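Long-range contact in alkaline serine protease AL20 (Nesterenkonia abyssinica, PDB 3CP7), which is a thermostable, secreted alkaline serine protease with a trypsin-like fold that probably cleaves peptide bonds in proteins: residues G122-A127 and H145-N150. Numbering follows the deposited sequence.
Sequences GQYYSA and HGTATN
The Tyr124 ring lies obliquely along the backbone of Gly146, its CE1 3.7 Å from Gly146 CA, and reaches on until OH stands 3.3 Å from His145 CB. Tyr124 CG is anti to the backbone N (chi1 -177°), which swings the ring over the partner strand, while Thr147 OG1 meets the ring edge in plane, 3.7 Å from Tyr124 CD1. Gly146 is almost fully extended (phi 169°, psi 175°), a conformation glycine adopts easily. Replacing Tyr124 with an alanine would probably uncover the Gly146 backbone and deprive His145 CB and the Thr147 hydroxyl of their aromatic neighbour. On the other face of the sheet, Tyr125 sets its ring edge against the small methyl of Ala148, Tyr125 CE1 to Ala148 CB 3.7 Å, and its ring also meets that of Trp173. Ser126 turns its hydroxyl to Gly176 O and Gly178 N, which satisfies a buried polar group. Tyr125 and Gly146 form a hydrogen-bonded pair, and a nearly straight bond from Ala148 N to Gln123 O, 2.9 Å long, extends the pairing past the strand's start. Strands 124-129 and 142-150 are thus antiparallel neighbours in one sheet, consistent with the C-terminal beta-barrel of trypsin-like proteases.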
ATOM      1  N   GLY A 122      -6.743 -24.855  -8.384  1.00 11.29           N
ATOM      2  CA  GLY A 122      -6.853 -25.863  -9.433  1.00 11.70           C
ATOM      3  C   GLY A 122      -8.020 -25.678 -10.375  1.00 12.30           C
ATOM      4  O   GLY A 122      -8.452 -26.632 -11.029  1.00 12.99           O
ATOM      5  N   GLN A 123      -8.509 -24.446 -10.480  1.00 12.44           N
ATOM      6  CA  GLN A 123      -9.589 -24.131 -11.411  1.00 12.86           C
ATOM      7  C   GLN A 123      -9.078 -23.953 -12.841  1.00 12.10           C
ATOM      8  O   GLN A 123      -7.877 -23.817 -13.071  1.00 12.31           O
ATOM      9  CB  GLN A 123     -10.308 -22.856 -10.973  1.00 13.57           C
ATOM     10  CG  GLN A 123     -10.945 -22.921  -9.592  1.00 16.51           C
ATOM     11  CD  GLN A 123     -12.278 -23.616  -9.605  1.00 21.23           C
ATOM     12  OE1 GLN A 123     -13.328 -22.968  -9.576  1.00 24.04           O
ATOM     13  NE2 GLN A 123     -12.252 -24.940  -9.678  1.00 22.54           N
ATOM     14  N   TYR A 124     -10.009 -23.942 -13.792  1.00 11.99           N
ATOM     15  CA  TYR A 124      -9.714 -23.683 -15.188  1.00 11.57           C
ATOM     16  C   TYR A 124      -9.761 -22.173 -15.450  1.00 10.93           C
ATOM     17  O   TYR A 124     -10.695 -21.485 -15.017  1.00 11.15           O
ATOM     18  CB  TYR A 124     -10.735 -24.403 -16.080  1.00 12.34           C
ATOM     19  CG  TYR A 124     -10.479 -24.264 -17.559  1.00 13.01           C
ATOM     20  CD1 TYR A 124      -9.657 -25.158 -18.234  1.00 13.99           C
ATOM     21  CD2 TYR A 124     -11.064 -23.235 -18.288  1.00 14.87           C
ATOM     22  CE1 TYR A 124      -9.427 -25.027 -19.601  1.00 15.29           C
ATOM     23  CE2 TYR A 124     -10.835 -23.096 -19.644  1.00 15.20           C
ATOM     24  CZ  TYR A 124     -10.019 -23.992 -20.298  1.00 14.57           C
ATOM     25  OH  TYR A 124      -9.811 -23.844 -21.656  1.00 16.85           O
ATOM     26  N   TYR A 125      -8.763 -21.684 -16.179  1.00  9.85           N
ATOM     27  CA  TYR A 125      -8.612 -20.266 -16.456  1.00  9.97           C
ATOM     28  C   TYR A 125      -8.428 -19.962 -17.923  1.00 10.11           C
ATOM     29  O   TYR A 125      -7.899 -20.778 -18.688  1.00 10.47           O
ATOM     30  CB  TYR A 125      -7.373 -19.712 -15.738  1.00  9.48           C
ATOM     31  CG  TYR A 125      -7.504 -19.628 -14.238  1.00  8.66           C
ATOM     32  CD1 TYR A 125      -6.999 -20.638 -13.419  1.00  8.68           C
ATOM     33  CD2 TYR A 125      -8.148 -18.541 -13.633  1.00  8.79           C
ATOM     34  CE1 TYR A 125      -7.113 -20.567 -12.036  1.00  8.95           C
ATOM     35  CE2 TYR A 125      -8.270 -18.460 -12.246  1.00  9.40           C
ATOM     36  CZ  TYR A 125      -7.755 -19.491 -11.451  1.00  8.84           C
ATOM     37  OH  TYR A 125      -7.850 -19.444 -10.087  1.00  9.52           O
ATOM     38  N   SER A 126      -8.837 -18.748 -18.285  1.00 10.02           N
ATOM     39  CA  SER A 126      -8.457 -18.095 -19.519  1.00  9.26           C
ATOM     40  C   SER A 126      -7.663 -16.846 -19.138  1.00  9.72           C
ATOM     41  O   SER A 126      -8.186 -15.961 -18.445  1.00  9.65           O
ATOM     42  CB  SER A 126      -9.709 -17.696 -20.301  1.00  9.61           C
ATOM     43  OG  SER A 126     -10.462 -18.848 -20.636  1.00  9.87           O
ATOM     44  N   ALA A 127      -6.399 -16.801 -19.554  1.00  8.88           N
ATOM     45  CA  ALA A 127      -5.498 -15.687 -19.218  1.00  9.05           C
ATOM     46  C   ALA A 127      -5.200 -14.878 -20.468  1.00  9.05           C
ATOM     47  O   ALA A 127      -5.077 -15.435 -21.556  1.00  9.18           O
ATOM     48  CB  ALA A 127      -4.212 -16.208 -18.607  1.00  9.47           C
ATOM     49  N   HIS A 145      -5.098 -20.874 -22.033  1.00 12.81           N
ATOM     50  CA  HIS A 145      -6.219 -21.541 -21.402  1.00 13.00           C
ATOM     51  C   HIS A 145      -5.754 -22.842 -20.805  1.00 13.12           C
ATOM     52  O   HIS A 145      -4.995 -23.580 -21.436  1.00 13.87           O
ATOM     53  CB  HIS A 145      -7.328 -21.805 -22.426  1.00 12.97           C
ATOM     54  CG  HIS A 145      -7.793 -20.569 -23.124  1.00 13.43           C
ATOM     55  ND1 HIS A 145      -7.221 -20.105 -24.290  1.00 14.69           N
ATOM     56  CD2 HIS A 145      -8.756 -19.679 -22.794  1.00 12.09           C
ATOM     57  CE1 HIS A 145      -7.822 -18.983 -24.652  1.00 13.13           C
ATOM     58  NE2 HIS A 145      -8.749 -18.699 -23.755  1.00 14.48           N
ATOM     59  N   GLY A 146      -6.208 -23.125 -19.591  1.00 12.44           N
ATOM     60  CA  GLY A 146      -5.842 -24.374 -18.967  1.00 12.75           C
ATOM     61  C   GLY A 146      -6.197 -24.461 -17.511  1.00 12.61           C
ATOM     62  O   GLY A 146      -6.672 -23.492 -16.910  1.00 12.32           O
ATOM     63  N   THR A 147      -5.963 -25.638 -16.947  1.00 12.43           N
ATOM     64  CA  THR A 147      -6.214 -25.894 -15.545  1.00 12.95           C
ATOM     65  C   THR A 147      -4.983 -25.556 -14.719  1.00 12.43           C
ATOM     66  O   THR A 147      -3.860 -25.950 -15.059  1.00 12.97           O
ATOM     67  CB  THR A 147      -6.649 -27.361 -15.338  1.00 12.90           C
ATOM     68  OG1 THR A 147      -7.862 -27.581 -16.068  1.00 15.21           O
ATOM     69  CG2 THR A 147      -6.888 -27.674 -13.867  1.00 14.31           C
ATOM     70  N   ALA A 148      -5.198 -24.810 -13.642  1.00 11.73           N
ATOM     71  CA  ALA A 148      -4.103 -24.426 -12.754  1.00 11.76           C
ATOM     72  C   ALA A 148      -3.594 -25.604 -11.935  1.00 11.38           C
ATOM     73  O   ALA A 148      -4.381 -26.450 -11.485  1.00 11.60           O
ATOM     74  CB  ALA A 148      -4.542 -23.287 -11.835  1.00 11.86           C
ATOM     75  N   THR A 149      -2.273 -25.650 -11.763  1.00 11.08           N
ATOM     76  CA  THR A 149      -1.622 -26.580 -10.848  1.00 11.46           C
ATOM     77  C   THR A 149      -0.718 -25.818  -9.878  1.00 11.15           C
ATOM     78  O   THR A 149      -0.439 -24.630 -10.083  1.00 10.77           O
ATOM     79  CB  THR A 149      -0.800 -27.648 -11.605  1.00 11.51           C
ATOM     80  OG1 THR A 149       0.070 -27.007 -12.543  1.00 12.62           O
ATOM     81  CG2 THR A 149      -1.730 -28.617 -12.336  1.00 13.51           C
ATOM     82  N   ASN A 150      -0.250 -26.495  -8.836  1.00 11.29           N
ATOM     83  CA  ASN A 150       0.554 -25.882  -7.797  1.00 11.26           C
ATOM     84  C   ASN A 150       1.949 -25.509  -8.276  1.00 11.36           C
ATOM     85  O   ASN A 150       2.541 -26.196  -9.112  1.00 11.77           O
ATOM     86  CB  ASN A 150       0.661 -26.821  -6.594  1.00 11.86           C
ATOM     87  CG  ASN A 150      -0.645 -26.947  -5.825  1.00 12.77           C
ATOM     88  OD1 ASN A 150      -0.874 -27.959  -5.156  1.00 16.90           O
ATOM     89  ND2 ASN A 150      -1.499 -25.941  -5.907  1.00 10.82           N
TER